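DNA-binding response regulator, merR family (Colwellia psychrerythraea, PDB 3CNB) probably binds DNA as a response regulator, the chain here being its CheY-like signal receiver domain. Local coordinates at residues I11-D16 with M23-L28; A107-G112 with E121-Q126. One frame throughout, in Å; residues are numbered along the deposited sequence.

Contact 1: I11-D16 with M23-L28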
loop_
_atom_site.group_PDB
_atom_site.type_symbol
_atom_site.label_atom_id
_atom_site.label_comp_id
_atom_site.label_asym_id
_atom_site.label_seq_id
_atom_site.Cartn_x
_atom_site.Cartn_y
_atom_site.Cartn_z
ATOM N N ILE A 11 -4.277 3.095 -7.937
ATOM C CA ILE A 11 -3.429 2.771 -6.797
ATOM C C ILE A 11 -3.464 3.912 -5.815
ATOM O O ILE A 11 -3.293 5.058 -6.205
ATOM C CB ILE A 11 -1.955 2.510 -7.213
ATOM C CG1 ILE A 11 -1.852 1.271 -8.097
ATOM C CG2 ILE A 11 -1.044 2.308 -5.987
ATOM C CD1 ILE A 11 -0.594 1.236 -8.931
ATOM N N LEU A 12 -3.668 3.589 -4.534
ATOM C CA LEU A 12 -3.594 4.567 -3.448
ATOM C C LEU A 12 -2.359 4.323 -2.582
ATOM O O LEU A 12 -2.172 3.229 -2.024
ATOM C CB LEU A 12 -4.870 4.494 -2.569
ATOM C CG LEU A 12 -5.417 5.606 -1.653
ATOM C CD1 LEU A 12 -5.743 5.027 -0.273
ATOM C CD2 LEU A 12 -4.543 6.851 -1.525
ATOM N N ILE A 13 -1.546 5.360 -2.432
ATOM C CA ILE A 13 -0.349 5.311 -1.608
ATOM C C ILE A 13 -0.597 6.053 -0.311
ATOM O O ILE A 13 -0.892 7.247 -0.330
ATOM C CB ILE A 13 0.894 5.933 -2.339
ATOM C CG1 ILE A 13 1.274 5.107 -3.565
ATOM C CG2 ILE A 13 2.113 6.074 -1.394
ATOM C CD1 ILE A 13 2.030 5.922 -4.589
ATOM N N ILE A 14 -0.473 5.357 0.794
ATOM C CA ILE A 14 -0.566 5.923 2.105
ATOM C C ILE A 14 0.798 6.090 2.735
ATOM O O ILE A 14 1.397 5.151 3.145
ATOM C CB ILE A 14 -1.447 5.083 2.981
ATOM C CG1 ILE A 14 -2.871 5.072 2.460
ATOM C CG2 ILE A 14 -1.404 5.554 4.351
ATOM C CD1 ILE A 14 -3.687 3.978 2.885
ATOM N N GLU A 15 1.261 7.318 2.824
ATOM C CA GLU A 15 2.639 7.627 3.150
ATOM C C GLU A 15 2.881 9.097 3.538
ATOM O O GLU A 15 2.667 9.953 2.754
ATOM C CB GLU A 15 3.492 7.264 1.953
ATOM C CG GLU A 15 4.939 7.592 2.028
ATOM C CD GLU A 15 5.639 6.867 3.106
ATOM O OE1 GLU A 15 6.061 7.506 4.036
ATOM O OE2 GLU A 15 5.746 5.676 3.058
ATOM N N ASP A 16 3.367 9.376 4.732
ATOM C CA ASP A 16 3.609 10.758 5.126
ATOM C C ASP A 16 4.916 11.379 4.723
ATOM O O ASP A 16 5.053 12.561 4.787
ATOM C CB ASP A 16 3.239 11.097 6.577
ATOM C CG ASP A 16 3.876 10.197 7.568
ATOM O OD1 ASP A 16 4.635 9.352 7.137
ATOM O OD2 ASP A 16 3.638 10.308 8.753
ATOM N N MET A 23 8.454 9.660 -5.129
ATOM C CA MET A 23 9.342 8.708 -5.805
ATOM C C MET A 23 8.619 7.399 -6.108
ATOM O O MET A 23 8.663 6.906 -7.244
ATOM C CB MET A 23 10.618 8.453 -4.988
ATOM C CG MET A 23 11.327 7.128 -5.330
ATOM S SD MET A 23 12.895 6.856 -4.505
ATOM C CE MET A 23 13.676 8.445 -4.905
ATOM N N LEU A 24 7.947 6.851 -5.095
ATOM C CA LEU A 24 7.083 5.682 -5.281
ATOM C C LEU A 24 6.009 5.932 -6.333
ATOM O O LEU A 24 5.702 5.056 -7.138
ATOM C CB LEU A 24 6.449 5.268 -3.946
ATOM C CG LEU A 24 5.605 3.988 -3.918
ATOM C CD1 LEU A 24 6.399 2.780 -4.405
ATOM C CD2 LEU A 24 5.080 3.742 -2.531
ATOM N N THR A 25 5.442 7.138 -6.340
ATOM C CA THR A 25 4.397 7.495 -7.309
ATOM C C THR A 25 4.977 7.502 -8.709
ATOM O O THR A 25 4.372 6.949 -9.627
ATOM C CB THR A 25 3.757 8.903 -7.013
ATOM O OG1 THR A 25 3.133 8.873 -5.723
ATOM C CG2 THR A 25 2.708 9.258 -8.050
ATOM N N GLN A 26 6.155 8.109 -8.856
ATOM C CA GLN A 26 6.816 8.210 -10.159
ATOM C C GLN A 26 7.216 6.843 -10.693
ATOM O O GLN A 26 7.013 6.547 -11.866
ATOM C CB GLN A 26 8.062 9.082 -10.046
ATOM C CG GLN A 26 8.692 9.442 -11.379
ATOM C CD GLN A 26 7.748 10.158 -12.289
ATOM O OE1 GLN A 26 7.294 11.255 -11.990
ATOM N NE2 GLN A 26 7.447 9.542 -13.421
ATOM N N PHE A 27 7.813 6.038 -9.827
ATOM C CA PHE A 27 8.103 4.637 -10.133
ATOM C C PHE A 27 6.875 3.852 -10.620
ATOM O O PHE A 27 6.941 3.105 -11.615
ATOM C CB PHE A 27 8.698 3.942 -8.907
ATOM C CG PHE A 27 9.073 2.504 -9.156
ATOM C CD1 PHE A 27 10.258 2.190 -9.834
ATOM C CD2 PHE A 27 8.239 1.473 -8.740
ATOM C CE1 PHE A 27 10.608 0.872 -10.078
ATOM C CE2 PHE A 27 8.587 0.149 -8.969
ATOM C CZ PHE A 27 9.782 -0.147 -9.639
ATOM N N LEU A 28 5.758 4.001 -9.919
ATOM C CA LEU A 28 4.571 3.262 -10.288
ATOM C C LEU A 28 3.889 3.816 -11.541
ATOM O O LEU A 28 3.262 3.056 -12.279
ATOM C CB LEU A 28 3.603 3.171 -9.113
ATOM C CG LEU A 28 4.021 2.375 -7.889
ATOM C CD1 LEU A 28 2.960 2.567 -6.777
ATOM C CD2 LEU A 28 4.166 0.929 -8.265
#

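Contact 2: A107-G112 with E121-Q126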
loop_
_atom_site.group_PDB
_atom_site.type_symbol
_atom_site.label_atom_id
_atom_site.label_comp_id
_atom_site.label_asym_id
_atom_site.label_seq_id
_atom_site.Cartn_x
_atom_site.Cartn_y
_atom_site.Cartn_z
ATOM N N ALA A 107 -2.492 -8.188 4.397
ATOM C CA ALA A 107 -1.474 -7.692 3.451
ATOM C C ALA A 107 -0.828 -8.861 2.677
ATOM O O ALA A 107 -0.647 -9.933 3.243
ATOM C CB ALA A 107 -0.409 -6.900 4.185
ATOM N N GLU A 108 -0.481 -8.656 1.403
ATOM C CA GLU A 108 0.151 -9.733 0.596
ATOM C C GLU A 108 1.555 -10.007 1.086
ATOM O O GLU A 108 2.053 -11.142 1.047
ATOM C CB GLU A 108 0.226 -9.362 -0.896
ATOM C CG GLU A 108 -1.100 -9.137 -1.557
ATOM C CD GLU A 108 -2.021 -10.311 -1.438
ATOM O OE1 GLU A 108 -1.545 -11.471 -1.531
ATOM O OE2 GLU A 108 -3.230 -10.070 -1.258
ATOM N N THR A 109 2.190 -8.934 1.535
ATOM C CA THR A 109 3.582 -8.943 1.905
ATOM C C THR A 109 3.942 -7.605 2.528
ATOM O O THR A 109 3.125 -6.680 2.567
ATOM C CB THR A 109 4.483 -9.234 0.673
ATOM O OG1 THR A 109 5.830 -9.443 1.113
ATOM C CG2 THR A 109 4.398 -8.108 -0.372
ATOM N N CYS A 110 5.168 -7.515 3.024
ATOM C CA CYS A 110 5.632 -6.315 3.651
ATOM C C CYS A 110 7.059 -6.020 3.196
ATOM O O CYS A 110 7.922 -6.883 3.255
ATOM C CB CYS A 110 5.526 -6.438 5.172
ATOM S SG CYS A 110 6.035 -4.972 6.090
ATOM N N PHE A 111 7.277 -4.798 2.720
ATOM C CA PHE A 111 8.575 -4.348 2.263
ATOM C C PHE A 111 9.273 -3.540 3.337
ATOM O O PHE A 111 8.669 -2.658 3.940
ATOM C CB PHE A 111 8.415 -3.482 1.014
ATOM C CG PHE A 111 8.218 -4.268 -0.248
ATOM C CD1 PHE A 111 9.296 -4.514 -1.090
ATOM C CD2 PHE A 111 6.961 -4.767 -0.596
ATOM C CE1 PHE A 111 9.132 -5.243 -2.262
ATOM C CE2 PHE A 111 6.780 -5.483 -1.757
ATOM C CZ PHE A 111 7.878 -5.732 -2.595
ATOM N N GLY A 112 10.546 -3.850 3.580
ATOM C CA GLY A 112 11.387 -3.042 4.456
ATOM C C GLY A 112 11.894 -1.813 3.742
ATOM O O GLY A 112 11.864 -1.761 2.517
ATOM N N GLU A 121 8.863 -4.192 -8.328
ATOM C CA GLU A 121 8.477 -4.243 -9.744
ATOM C C GLU A 121 7.856 -5.602 -10.120
ATOM O O GLU A 121 6.774 -5.643 -10.689
ATOM C CB GLU A 121 9.684 -3.923 -10.629
ATOM C CG GLU A 121 9.356 -3.655 -12.108
ATOM C CD GLU A 121 9.575 -4.858 -13.024
ATOM O OE1 GLU A 121 9.460 -4.685 -14.258
ATOM O OE2 GLU A 121 9.873 -5.972 -12.530
ATOM N N LYS A 122 8.539 -6.694 -9.768
ATOM C CA LYS A 122 8.073 -8.067 -10.027
ATOM C C LYS A 122 6.795 -8.365 -9.262
ATOM O O LYS A 122 5.834 -8.887 -9.830
ATOM C CB LYS A 122 9.134 -9.055 -9.542
ATOM C CG LYS A 122 8.914 -10.504 -9.954
ATOM C CD LYS A 122 9.919 -10.872 -11.017
ATOM C CE LYS A 122 9.999 -12.356 -11.239
ATOM N NZ LYS A 122 11.246 -12.642 -11.984
ATOM N N THR A 123 6.814 -8.034 -7.966
ATOM C CA THR A 123 5.746 -8.350 -7.016
ATOM C C THR A 123 4.432 -7.709 -7.400
ATOM O O THR A 123 3.449 -8.412 -7.589
ATOM C CB THR A 123 6.128 -7.945 -5.579
ATOM O OG1 THR A 123 7.333 -8.617 -5.210
ATOM C CG2 THR A 123 5.044 -8.330 -4.590
ATOM N N ILE A 124 4.418 -6.388 -7.563
ATOM C CA ILE A 124 3.166 -5.694 -7.885
ATOM C C ILE A 124 2.576 -6.116 -9.228
ATOM O O ILE A 124 1.362 -6.250 -9.339
ATOM C CB ILE A 124 3.265 -4.126 -7.755
ATOM C CG1 ILE A 124 1.864 -3.492 -7.768
ATOM C CG2 ILE A 124 4.145 -3.515 -8.859
ATOM C CD1 ILE A 124 1.843 -2.012 -7.345
ATOM N N LYS A 125 3.424 -6.341 -10.233
ATOM C CA LYS A 125 2.954 -6.840 -11.531
ATOM C C LYS A 125 2.287 -8.220 -11.396
ATOM O O LYS A 125 1.196 -8.450 -11.911
ATOM C CB LYS A 125 4.115 -6.900 -12.524
ATOM C CG LYS A 125 4.610 -5.545 -12.991
ATOM C CD LYS A 125 5.046 -5.598 -14.445
ATOM C CE LYS A 125 6.432 -6.185 -14.619
ATOM N NZ LYS A 125 6.805 -6.251 -16.059
ATOM N N GLN A 126 2.959 -9.129 -10.697
ATOM C CA GLN A 126 2.390 -10.436 -10.392
ATOM C C GLN A 126 1.015 -10.303 -9.748
ATOM O O GLN A 126 0.027 -10.838 -10.252
ATOM C CB GLN A 126 3.325 -11.228 -9.477
ATOM C CG GLN A 126 3.043 -12.721 -9.442
ATOM C CD GLN A 126 2.426 -13.167 -8.131
ATOM O OE1 GLN A 126 2.895 -12.800 -7.053
ATOM N NE2 GLN A 126 1.367 -13.964 -8.216
#

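Contact 1: I11-D16 with M23-L28
Ile13, on strand 10-14, presses its side chain against Leu24, Thr25 and Leu28 of helix 18-31, the first strand-to-helix packing of a CheY-like receiver domain. Strand and helix belong to one beta-alpha-beta unit, and their local axes run nearly antiparallel (161°), 10.1 Å apart. Beta-branched isoleucine suits the strand, where both its arms can reach the helix. With CG2 anti to the backbone N and CG1 anti to the carbonyl carbon (chi1 -65°), CG2 lies 3.9 Å from Leu24 CD2, while CD1 lies against Leu24 CG and goes on to Thr25 and Leu28. Leucines fit the facing side of the helix because each can turn one branch to the strand, CD2 from Leu24 and CD1 from Leu28. The grip is slacker at Ile11, whose side chain meets that of Leu28 at about a right angle, with a single close approach of 4.1 Å from CG2 to Leu28 CD1. The far face of the helix, with Met23 and Gln26, is open to solvent. An alanine in place of Ile13 is likely to open a gap between sheet and helix, leaving Leu24 and Leu28 without their shared partner. Thr25 can sit at the margin of this oily layer because its OG1, hydrogen-bonded to Ala21 O one turn back, is already satisfied where Ile13 CD1 approaches it to 3.3 Å.

Contact 2: A107-G112 with E121-Q126
Phe111 points the end of its ring at Thr123, joining edge strand 109-112 to helix 117-129, the last strand and helix of the receiver fold. The contact is small, burying 89 Å² in all, and no hydrogen bond crosses it.

Its aromatic part is an edge approach. The two side chains meet head-on from strand and helix, and CZ leads: it lies 3.9 Å from Thr123 OG1, which sits near the ring plane at the edge, and 4.1 Å from Thr123 CB. A chi1 of -80°, which sets CG opposite the carbonyl carbon, sends the ring out from the strand so that CZ is the atom nearest the helix. A long, flat phenylalanine suits this place because it can span much of the gap between strand and helix where its partner is short.

The purely apolar part is a looser methyl-to-methyl approach, Thr109 CG2 lying 4.3 Å from Thr123 CG2. Both threonines are partly exposed, and a short side chain carrying a methyl suits such a margin.

The polar interactions stay within the helix. Thr123 OG1 is hydrogen-bonded to Leu119 O, one turn earlier, so a short polar side chain can meet the ring with its hydroxyl already engaged. One helical turn also separates Glu121 from Lys125, whose NZ makes a salt bridge with Glu121 OE1 at 3.6 Å; opposite charges at this spacing suit a helix.

Among its neighbours, strand 109-112 is bonded through its backbone to strand 86-91, and Phe111 also rests on Ile88 there. Cys110 packs against Val99 and Ile102 of helix 96-104, while Ile124 of the last helix reaches Leu31 of helix 18-31.

In the fold
From the N terminus, contact 1 comes first: strand 10-14 enters the sheet, and the chain returns as helix 18-31 to close the intervening turn. The middle strands and helices follow before contact 2 closes the connection from edge strand 109-112 to helix 117-129. The two are in series, neither nested nor crossed, with centres about 13 Å apart. Both bind a helix to the same parallel sheet, and the two helices touch each other, Leu28 CD2 lying 3.9 Å from Ile124 CD1. A second tie spans the loops: Glu15, after the first strand, makes a salt bridge with Lys113, after the last, close to Asp61, the predicted phosphorylation site.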